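Local coordinates for aminotransferase (Psychrobacter arcticus 273-4, PDB 3IF2), which binds pyridoxal 5'-phosphate and probably transfers amino groups between amino acids and keto acids, perhaps as a valine-pyruvate transaminase, at residues A[87-92]-A[316-320]; A[279-284]-A[309-315]; A[100-104]-A[261-265]. All coordinates share one frame; numbering follows the deposited sequence. Where two conformers were deposited one is given.

Interaction 1: A[87-92]-A[316-320]; sequences AFIDAL and ATPLV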
loop_
_atom_site.group_PDB
_atom_site.type_symbol
_atom_site.label_atom_id
_atom_site.label_comp_id
_atom_site.label_asym_id
_atom_site.label_seq_id
_atom_site.Cartn_x
_atom_site.Cartn_y
_atom_site.Cartn_z
ATOM N N ALA A 87 16.681 -8.018 -4.449
ATOM C CA ALA A 87 17.200 -9.322 -4.027
ATOM C C ALA A 87 16.105 -10.399 -4.038
ATOM O O ALA A 87 16.327 -11.514 -4.533
ATOM C CB ALA A 87 17.904 -9.240 -2.628
ATOM N N PHE A 88 14.932 -10.039 -3.521
ATOM C CA PHE A 88 13.765 -10.948 -3.504
ATOM C C PHE A 88 13.287 -11.308 -4.932
ATOM O O PHE A 88 13.006 -12.480 -5.204
ATOM C CB PHE A 88 12.621 -10.350 -2.657
ATOM C CG PHE A 88 11.459 -11.292 -2.404
ATOM C CD1 PHE A 88 11.670 -12.603 -1.930
ATOM C CD2 PHE A 88 10.151 -10.838 -2.525
ATOM C CE1 PHE A 88 10.611 -13.446 -1.639
ATOM C CE2 PHE A 88 9.079 -11.656 -2.235
ATOM C CZ PHE A 88 9.292 -12.974 -1.792
ATOM N N ILE A 89 13.223 -10.314 -5.826
ATOM C CA ILE A 89 12.863 -10.564 -7.227
ATOM C C ILE A 89 13.875 -11.519 -7.896
ATOM O O ILE A 89 13.448 -12.450 -8.577
ATOM C CB ILE A 89 12.690 -9.223 -8.068
ATOM C CG1 ILE A 89 11.386 -8.501 -7.662
ATOM C CG2 ILE A 89 12.723 -9.487 -9.602
ATOM C CD1 ILE A 89 11.308 -7.082 -8.167
ATOM N N ASP A 90 15.180 -11.289 -7.707
ATOM C CA ASP A 90 16.224 -12.171 -8.292
ATOM C C ASP A 90 16.093 -13.604 -7.774
ATOM O O ASP A 90 16.194 -14.546 -8.558
ATOM C CB ASP A 90 17.660 -11.672 -8.032
ATOM C CG ASP A 90 17.990 -10.372 -8.740
ATOM O OD1 ASP A 90 17.514 -10.105 -9.874
ATOM O OD2 ASP A 90 18.776 -9.607 -8.151
ATOM N N ALA A 91 15.853 -13.752 -6.467
ATOM C CA ALA A 91 15.621 -15.068 -5.846
ATOM C C ALA A 91 14.409 -15.773 -6.488
ATOM O O ALA A 91 14.493 -16.953 -6.852
ATOM C CB ALA A 91 15.415 -14.920 -4.349
ATOM N N LEU A 92 13.315 -15.018 -6.633
ATOM C CA LEU A 92 12.078 -15.496 -7.277
ATOM C C LEU A 92 12.298 -15.910 -8.742
ATOM O O LEU A 92 11.799 -16.956 -9.160
ATOM C CB LEU A 92 10.940 -14.457 -7.151
ATOM C CG LEU A 92 10.318 -14.250 -5.755
ATOM C CD1 LEU A 92 9.447 -12.994 -5.720
ATOM C CD2 LEU A 92 9.538 -15.501 -5.295
ATOM N N ALA A 316 11.494 -13.820 3.409
ATOM C CA ALA A 316 11.257 -14.853 2.399
ATOM C C ALA A 316 12.401 -15.118 1.443
ATOM O O ALA A 316 12.511 -16.246 0.938
ATOM C CB ALA A 316 9.981 -14.548 1.624
ATOM N N THR A 317 13.253 -14.111 1.213
ATOM C CA THR A 317 14.387 -14.219 0.263
ATOM C C THR A 317 15.265 -15.473 0.470
ATOM O O THR A 317 15.395 -16.247 -0.466
ATOM C CB THR A 317 15.220 -12.896 0.201
ATOM O OG1 THR A 317 14.399 -11.857 -0.342
ATOM C CG2 THR A 317 16.487 -13.032 -0.648
ATOM N N PRO A 318 15.823 -15.691 1.691
ATOM C CA PRO A 318 16.631 -16.885 1.901
ATOM C C PRO A 318 15.854 -18.198 1.824
ATOM O O PRO A 318 16.426 -19.190 1.388
ATOM C CB PRO A 318 17.241 -16.674 3.304
ATOM C CG PRO A 318 16.357 -15.696 3.965
ATOM C CD PRO A 318 15.923 -14.787 2.850
ATOM N N LEU A 319 14.585 -18.197 2.225
ATOM C CA LEU A 319 13.737 -19.400 2.163
ATOM C C LEU A 319 13.363 -19.759 0.699
ATOM O O LEU A 319 13.025 -20.925 0.417
ATOM C CB LEU A 319 12.476 -19.257 3.048
ATOM C CG LEU A 319 12.654 -18.827 4.521
ATOM C CD1 LEU A 319 11.320 -18.704 5.237
ATOM C CD2 LEU A 319 13.554 -19.763 5.288
ATOM N N VAL A 320 13.391 -18.768 -0.210
ATOM C CA VAL A 320 13.170 -18.996 -1.665
ATOM C C VAL A 320 14.485 -19.535 -2.260
ATOM O O VAL A 320 14.476 -20.556 -2.971
ATOM C CB VAL A 320 12.698 -17.693 -2.409
ATOM C CG1 VAL A 320 12.753 -17.852 -3.910
ATOM C CG2 VAL A 320 11.322 -17.296 -1.966
#

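Interaction 2: A[279-284]-A[309-315]; sequences LPGMRT and TRFGAAI. With PLP (pyridoxal-5'-phosphate), chain C.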
loop_
_atom_site.group_PDB
_atom_site.type_symbol
_atom_site.label_atom_id
_atom_site.label_comp_id
_atom_site.label_asym_id
_atom_site.label_seq_id
_atom_site.Cartn_x
_atom_site.Cartn_y
_atom_site.Cartn_z
ATOM N N LEU A 279 2.594 -14.953 6.704
ATOM C CA LEU A 279 3.121 -13.569 6.883
ATOM C C LEU A 279 2.162 -12.463 6.391
ATOM O O LEU A 279 2.607 -11.498 5.738
ATOM C CB LEU A 279 4.478 -13.432 6.181
ATOM C CG LEU A 279 5.604 -14.395 6.573
ATOM C CD1 LEU A 279 6.776 -14.299 5.585
ATOM C CD2 LEU A 279 6.049 -14.149 8.018
ATOM N N PRO A 280 0.851 -12.560 6.743
ATOM C CA PRO A 280 -0.096 -11.572 6.247
ATOM C C PRO A 280 0.151 -10.169 6.770
ATOM O O PRO A 280 -0.171 -9.207 6.070
ATOM C CB PRO A 280 -1.436 -12.103 6.746
ATOM C CG PRO A 280 -1.098 -12.738 8.027
ATOM C CD PRO A 280 0.196 -13.433 7.741
ATOM N N GLY A 281 0.735 -10.059 7.963
ATOM C CA GLY A 281 1.034 -8.775 8.574
ATOM C C GLY A 281 2.072 -7.957 7.838
ATOM O O GLY A 281 2.110 -6.739 7.988
HETATM N N MSE A 282 2.896 -8.640 7.043
HETATM C CA MSE A 282 3.936 -8.019 6.224
HETATM C C MSE A 282 3.449 -7.415 4.904
HETATM O O MSE A 282 4.175 -6.600 4.331
HETATM C CB MSE A 282 5.013 -9.043 5.892
HETATM C CG MSE A 282 5.691 -9.718 7.076
HETATM SE SE MSE A 282 6.565 -8.473 8.262
HETATM C CE MSE A 282 8.028 -9.711 8.609
ATOM N N ARG A 283 2.285 -7.837 4.392
ATOM C CA ARG A 283 1.690 -7.292 3.171
ATOM C C ARG A 283 2.592 -7.396 1.953
ATOM O O ARG A 283 3.021 -6.379 1.423
ATOM C CB ARG A 283 1.233 -5.818 3.374
ATOM C CG ARG A 283 0.459 -5.468 4.659
ATOM C CD ARG A 283 -1.022 -5.852 4.684
ATOM N NE ARG A 283 -1.184 -7.213 4.305
ATOM C CZ ARG A 283 -1.805 -7.706 3.235
ATOM N NH1 ARG A 283 -2.583 -7.000 2.393
ATOM N NH2 ARG A 283 -1.688 -9.010 3.083
ATOM N N THR A 284 2.863 -8.624 1.502
ATOM C CA THR A 284 3.695 -8.860 0.294
ATOM C C THR A 284 2.942 -9.662 -0.757
ATOM O O THR A 284 2.622 -10.839 -0.527
ATOM C CB THR A 284 4.990 -9.618 0.619
ATOM O OG1 THR A 284 5.618 -8.994 1.738
ATOM C CG2 THR A 284 5.931 -9.628 -0.598
ATOM N N THR A 309 6.402 -2.399 0.345
ATOM C CA THR A 309 6.982 -2.864 1.603
ATOM C C THR A 309 8.063 -3.896 1.337
ATOM O O THR A 309 8.045 -4.545 0.289
ATOM C CB THR A 309 5.875 -3.407 2.516
ATOM O OG1 THR A 309 6.350 -3.388 3.845
ATOM C CG2 THR A 309 5.437 -4.780 2.121
ATOM N N ARG A 310 9.038 -4.018 2.232
ATOM C CA ARG A 310 10.101 -5.006 1.989
ATOM C C ARG A 310 10.450 -5.994 3.083
ATOM O O ARG A 310 11.233 -6.908 2.819
ATOM C CB ARG A 310 11.342 -4.324 1.414
ATOM C CG ARG A 310 12.026 -3.341 2.288
ATOM C CD ARG A 310 13.043 -2.506 1.499
ATOM N NE ARG A 310 14.085 -3.318 0.870
ATOM C CZ ARG A 310 15.245 -2.877 0.368
ATOM N NH1 ARG A 310 15.621 -1.604 0.458
ATOM N NH2 ARG A 310 16.073 -3.759 -0.199
ATOM N N PHE A 311 9.814 -5.922 4.242
ATOM C CA PHE A 311 10.223 -6.819 5.281
ATOM C C PHE A 311 9.777 -8.258 5.072
ATOM O O PHE A 311 10.469 -9.196 5.524
ATOM C CB PHE A 311 9.970 -6.296 6.707
ATOM C CG PHE A 311 11.076 -6.693 7.614
ATOM C CD1 PHE A 311 12.267 -5.936 7.633
ATOM C CD2 PHE A 311 11.034 -7.900 8.295
ATOM C CE1 PHE A 311 13.374 -6.345 8.396
ATOM C CE2 PHE A 311 12.130 -8.328 9.077
ATOM C CZ PHE A 311 13.306 -7.556 9.117
ATOM N N GLY A 312 8.644 -8.433 4.388
ATOM C CA GLY A 312 8.185 -9.749 3.992
ATOM C C GLY A 312 9.208 -10.363 3.042
ATOM O O GLY A 312 9.610 -11.528 3.215
ATOM N N ALA A 313 9.638 -9.562 2.066
ATOM C CA ALA A 313 10.709 -9.915 1.127
ATOM C C ALA A 313 11.988 -10.331 1.865
ATOM O O ALA A 313 12.609 -11.315 1.513
ATOM C CB ALA A 313 11.015 -8.723 0.186
ATOM N N ALA A 314 12.355 -9.574 2.893
ATOM C CA ALA A 314 13.572 -9.834 3.663
ATOM C C ALA A 314 13.537 -11.220 4.311
ATOM O O ALA A 314 14.516 -11.953 4.216
ATOM C CB ALA A 314 13.816 -8.739 4.685
ATOM N N ILE A 315 12.411 -11.587 4.924
ATOM C CA ILE A 315 12.269 -12.922 5.527
ATOM C C ILE A 315 12.286 -14.013 4.460
ATOM O O ILE A 315 13.014 -15.001 4.608
ATOM C CB ILE A 315 10.960 -13.110 6.402
ATOM C CG1 ILE A 315 11.168 -12.738 7.861
ATOM C CG2 ILE A 315 10.565 -14.594 6.509
ATOM C CD1 ILE A 315 11.676 -11.437 8.062
HETATM N N1 PLP C . -6.725 -13.961 -2.904
HETATM C C2 PLP C . -7.603 -14.747 -2.188
HETATM C C2A PLP C . -8.280 -15.867 -2.911
HETATM C C3 PLP C . -7.819 -14.486 -0.816
HETATM O O3 PLP C . -8.679 -15.244 -0.065
HETATM C C4 PLP C . -7.156 -13.404 -0.191
HETATM C C4A PLP C . -7.633 -13.003 1.200
HETATM O O4A PLP C . -6.837 -12.799 2.126
HETATM C C5 PLP C . -6.252 -12.601 -0.964
HETATM C C6 PLP C . -6.063 -12.915 -2.323
HETATM C C5A PLP C . -5.509 -11.374 -0.397
HETATM O O4P PLP C . -4.276 -11.686 0.216
HETATM P P PLP C . -3.220 -10.532 0.577
HETATM O O1P PLP C . -3.525 -9.094 0.234
HETATM O O2P PLP C . -2.030 -10.975 -0.205
HETATM O O3P PLP C . -3.030 -10.633 2.038
HETATM O O HOH W 1 7.678 -7.106 1.697
#

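Interaction 3: A[100-104]-A[261-265]; sequences YDWNL and HLNWD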
loop_
_atom_site.group_PDB
_atom_site.type_symbol
_atom_site.label_atom_id
_atom_site.label_comp_id
_atom_site.label_asym_id
_atom_site.label_seq_id
_atom_site.Cartn_x
_atom_site.Cartn_y
_atom_site.Cartn_z
ATOM N N TYR A 100 10.075 -24.444 -12.971
ATOM C CA TYR A 100 9.131 -24.421 -14.120
ATOM C C TYR A 100 9.689 -24.115 -15.512
ATOM O O TYR A 100 8.980 -24.330 -16.506
ATOM C CB TYR A 100 7.979 -23.456 -13.820
ATOM C CG TYR A 100 7.308 -23.739 -12.498
ATOM C CD1 TYR A 100 6.434 -24.810 -12.372
ATOM C CD2 TYR A 100 7.582 -22.964 -11.353
ATOM C CE1 TYR A 100 5.820 -25.108 -11.149
ATOM C CE2 TYR A 100 6.968 -23.257 -10.112
ATOM C CZ TYR A 100 6.091 -24.332 -10.033
ATOM O OH TYR A 100 5.474 -24.677 -8.877
ATOM N N ASP A 101 10.918 -23.606 -15.596
ATOM C CA ASP A 101 11.565 -23.306 -16.880
ATOM C C ASP A 101 10.766 -22.309 -17.791
ATOM O O ASP A 101 10.645 -22.497 -19.014
ATOM C CB ASP A 101 11.898 -24.634 -17.614
ATOM C CG ASP A 101 12.968 -24.475 -18.697
ATOM O OD1 ASP A 101 13.977 -23.754 -18.500
ATOM O OD2 ASP A 101 12.810 -25.105 -19.760
ATOM N N TRP A 102 10.225 -21.255 -17.169
ATOM C CA TRP A 102 9.492 -20.195 -17.882
ATOM C C TRP A 102 10.406 -19.146 -18.546
ATOM O O TRP A 102 9.899 -18.292 -19.264
ATOM C CB TRP A 102 8.490 -19.480 -16.950
ATOM C CG TRP A 102 7.417 -20.359 -16.367
ATOM C CD1 TRP A 102 6.872 -21.460 -16.935
ATOM C CD2 TRP A 102 6.688 -20.136 -15.151
ATOM N NE1 TRP A 102 5.883 -21.970 -16.138
ATOM C CE2 TRP A 102 5.746 -21.179 -15.034
ATOM C CE3 TRP A 102 6.747 -19.160 -14.143
ATOM C CZ2 TRP A 102 4.864 -21.287 -13.949
ATOM C CZ3 TRP A 102 5.871 -19.268 -13.052
ATOM C CH2 TRP A 102 4.942 -20.332 -12.969
ATOM N N ASN A 103 11.724 -19.234 -18.304
ATOM C CA ASN A 103 12.734 -18.316 -18.841
ATOM C C ASN A 103 12.460 -16.855 -18.429
ATOM O O ASN A 103 12.617 -15.917 -19.216
ATOM C CB ASN A 103 12.886 -18.498 -20.361
ATOM C CG ASN A 103 14.232 -18.018 -20.873
ATOM O OD1 ASN A 103 15.186 -17.884 -20.104
ATOM N ND2 ASN A 103 14.319 -17.769 -22.173
ATOM N N LEU A 104 12.053 -16.673 -17.172
ATOM C CA LEU A 104 11.783 -15.337 -16.653
ATOM C C LEU A 104 13.086 -14.576 -16.423
ATOM O O LEU A 104 14.151 -15.181 -16.271
ATOM C CB LEU A 104 11.040 -15.373 -15.308
ATOM C CG LEU A 104 9.658 -16.002 -15.125
ATOM C CD1 LEU A 104 9.205 -15.735 -13.696
ATOM C CD2 LEU A 104 8.654 -15.455 -16.139
ATOM N N HIS A 261 -1.686 -28.202 -12.274
ATOM C CA HIS A 261 -0.426 -27.683 -12.793
ATOM C C HIS A 261 -0.406 -26.152 -12.792
ATOM O O HIS A 261 -1.404 -25.530 -13.114
ATOM C CB HIS A 261 -0.143 -28.227 -14.187
ATOM C CG HIS A 261 0.004 -29.709 -14.219
ATOM N ND1 HIS A 261 -0.489 -30.490 -15.247
ATOM C CD2 HIS A 261 0.530 -30.569 -13.309
ATOM C CE1 HIS A 261 -0.223 -31.760 -14.995
ATOM N NE2 HIS A 261 0.384 -31.836 -13.820
ATOM N N LEU A 262 0.725 -25.562 -12.389
ATOM C CA LEU A 262 0.914 -24.115 -12.412
ATOM C C LEU A 262 1.578 -23.835 -13.752
ATOM O O LEU A 262 2.709 -24.282 -13.984
ATOM C CB LEU A 262 1.809 -23.636 -11.263
ATOM C CG LEU A 262 1.968 -22.113 -11.107
ATOM C CD1 LEU A 262 0.643 -21.465 -10.704
ATOM C CD2 LEU A 262 3.065 -21.789 -10.079
ATOM N N ASN A 263 0.853 -23.142 -14.636
ATOM C CA ASN A 263 1.350 -22.750 -15.957
ATOM C C ASN A 263 1.415 -21.230 -16.113
ATOM O O ASN A 263 0.732 -20.481 -15.406
ATOM C CB ASN A 263 0.475 -23.346 -17.062
ATOM C CG ASN A 263 0.686 -24.847 -17.253
ATOM O OD1 ASN A 263 -0.273 -25.614 -17.208
ATOM N ND2 ASN A 263 1.928 -25.266 -17.470
ATOM N N TRP A 264 2.253 -20.804 -17.059
ATOM C CA TRP A 264 2.464 -19.406 -17.378
ATOM C C TRP A 264 2.970 -19.199 -18.812
ATOM O O TRP A 264 3.605 -20.082 -19.410
ATOM C CB TRP A 264 3.481 -18.805 -16.393
ATOM C CG TRP A 264 3.698 -17.321 -16.572
ATOM C CD1 TRP A 264 2.965 -16.312 -16.037
ATOM C CD2 TRP A 264 4.688 -16.706 -17.394
ATOM N NE1 TRP A 264 3.454 -15.099 -16.454
ATOM C CE2 TRP A 264 4.511 -15.318 -17.295
ATOM C CE3 TRP A 264 5.702 -17.196 -18.219
ATOM C CZ2 TRP A 264 5.318 -14.412 -17.992
ATOM C CZ3 TRP A 264 6.510 -16.292 -18.897
ATOM C CH2 TRP A 264 6.315 -14.923 -18.778
ATOM N N ASP A 265 2.622 -18.028 -19.348
ATOM C CA ASP A 265 3.116 -17.503 -20.627
ATOM C C ASP A 265 2.931 -15.967 -20.603
ATOM O O ASP A 265 2.402 -15.436 -19.610
ATOM C CB ASP A 265 2.465 -18.193 -21.839
ATOM C CG ASP A 265 0.964 -17.908 -21.990
ATOM O OD1 ASP A 265 0.407 -16.939 -21.400
ATOM O OD2 ASP A 265 0.338 -18.683 -22.749
HETATM O O HOH W 2 4.572 -24.516 -16.150
#

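Interaction 1: A[87-92]-A[316-320]
Segments 87-92 and 316-320 are helical and run nearly the same way, with their axes 9.0 Å apart and crossing at 20°. Phe88 lies nearest Thr317, and one turn on Ala91 lies nearest Val320. Phe88 carries much of the contact. Its CG is anti to the backbone N (chi1 -171°), which brings the ring to the second helix. There CE1 meets the methyl CB of Ala316 at 3.5 Å and CG2 of Val320 at 3.9 Å. Leu92 CD1, from the same helix, lies over one face of the ring near its rim. Val320 splits its two branches. CG1 reaches the backbone O of Ala91 at 3.5 Å and also touches the Ala91 methyl. CG2 touches Phe88 CE1 and CD2 of Leu92. Thr317 OG1 sits 3.2 Å from Phe88 CD1, but its hydrogen bond goes to Ala313 O in its own helix. Phe88 and Leu92 also pack on Ile286 of strand 285-288, so helix 86-100 lies on the central sheet of this aminotransferase fold. Cohesion between the two segments is therefore apolar, and the one polar side chain at the interface is satisfied within its own helix.

Interaction 2: A[279-284]-A[309-315]
This buried contact packs the loop between strands 268-273 and 285-288, which carries Arg283 to the cofactor phosphate, against the start of helix 311-321, in the PLP-binding domain of a class I/II (fold type I) aminotransferase. Segment 279-284 follows the Lys276 region and leads into strand 285-288. Met282, a selenomethionine, fills the middle. Its CB lies 3.8 Å from Gly312 CA; the CA atoms of these two residues are the nearest pair across the segments. The chain then bends at chi2 and chi3 and runs beside Phe311, so that CE meets the ring edge at CD2, 3.5 Å away and in the ring plane. Leu279 CD1 extends the apolar patch to Ile315 CG2. A second subunit borders the site: its Phe311 ring meets Phe311 with the planes nearly parallel, and its Asn305 O accepts from Arg283 NH1.

Arg283 turns away from the helix to the cofactor. NH1 donates to PLP O1P at 3.2 Å, and NH2 lies at the phosphate O3P, at a distance too short to be taken literally. NE donates to Pro280 O at 2.8 Å, almost straight (175°) and in the guanidinium plane. The loop's own carbonyl thus helps fix the rotation of the group that holds the phosphate. Pro280 O also accepts from Arg283 N.

One water also joins the segments. It bonds to Thr284 OG1 at 2.8 Å, accepts from Ala313 N at 3.2 Å and donates weakly to Thr309 O.

Interaction 3: A[100-104]-A[261-265]
Two loops of the PLP-binding domain of a fold type I aminotransferase meet here, each leading into a strand of its central mixed sheet. Segment 100-104 links helix 86-100 to strand 109-112, and segment 261-265 precedes strand 268-273. The contact is built from aromatic and aliphatic side chains, and Trp102 lies at its centre. The Trp102 ring is held between two methylene groups. Tyr100 CB, from its own segment, lies over one face toward the rim. Trp264 CB covers the opposite face as a CH-pi contact, 3.6 Å from the centroid of the six-membered ring and 13° off its normal. The two indoles meet obliquely, their planes inclined at 38°. Trp264 CG is anti to the backbone N (chi1 -176°), and this carries the indole past Trp102 to Leu104. There Leu104 CD2 rests over the Trp264 six-membered ring, 3.6 Å from CH2, in a second CH-pi contact.

Leu262 closes the other end. Its CD2 touches Trp102 CH2 at 3.7 Å and also reaches the Tyr100 hydroxyl end, with OH 3.9 Å away. Leu270 of strand 268-273 packs against Trp102, Leu262 and Trp264, so the cluster rests on the sheet. Leu262 also touches Met250 and Pro251, earlier in its own loop.

The polar edge of the indole is bridged to the facing loop by water. Leu262 O lies at the Trp102 ring edge, in its plane, and so does the water. That water accepts from Trp102 NE1 at 2.9 Å, donates to Leu262 O at 2.9 Å and takes a weak bond from Asn263 ND2.

Overall arrangement
All three contacts lie on the same side of the chain's centre. Interactions 1 and 2 share helix 311-321 and have centres about 12 Å apart. They touch directly, as Phe88 CD2 meets Ala313 CB at 3.5 Å. Interaction 3 lies farther off, with its centre about 17 Å from that of interaction 1 and about 24 Å from that of interaction 2. Its segment 100-104 follows helix 86-100, which carries segment 87-92 of interaction 1. Along the chain, interaction 1 encloses both others, and interaction 3 closes before interaction 2 opens. Together they tie helices and loops to the central mixed sheet. Of the three, interaction 2 reaches the cofactor and the second subunit.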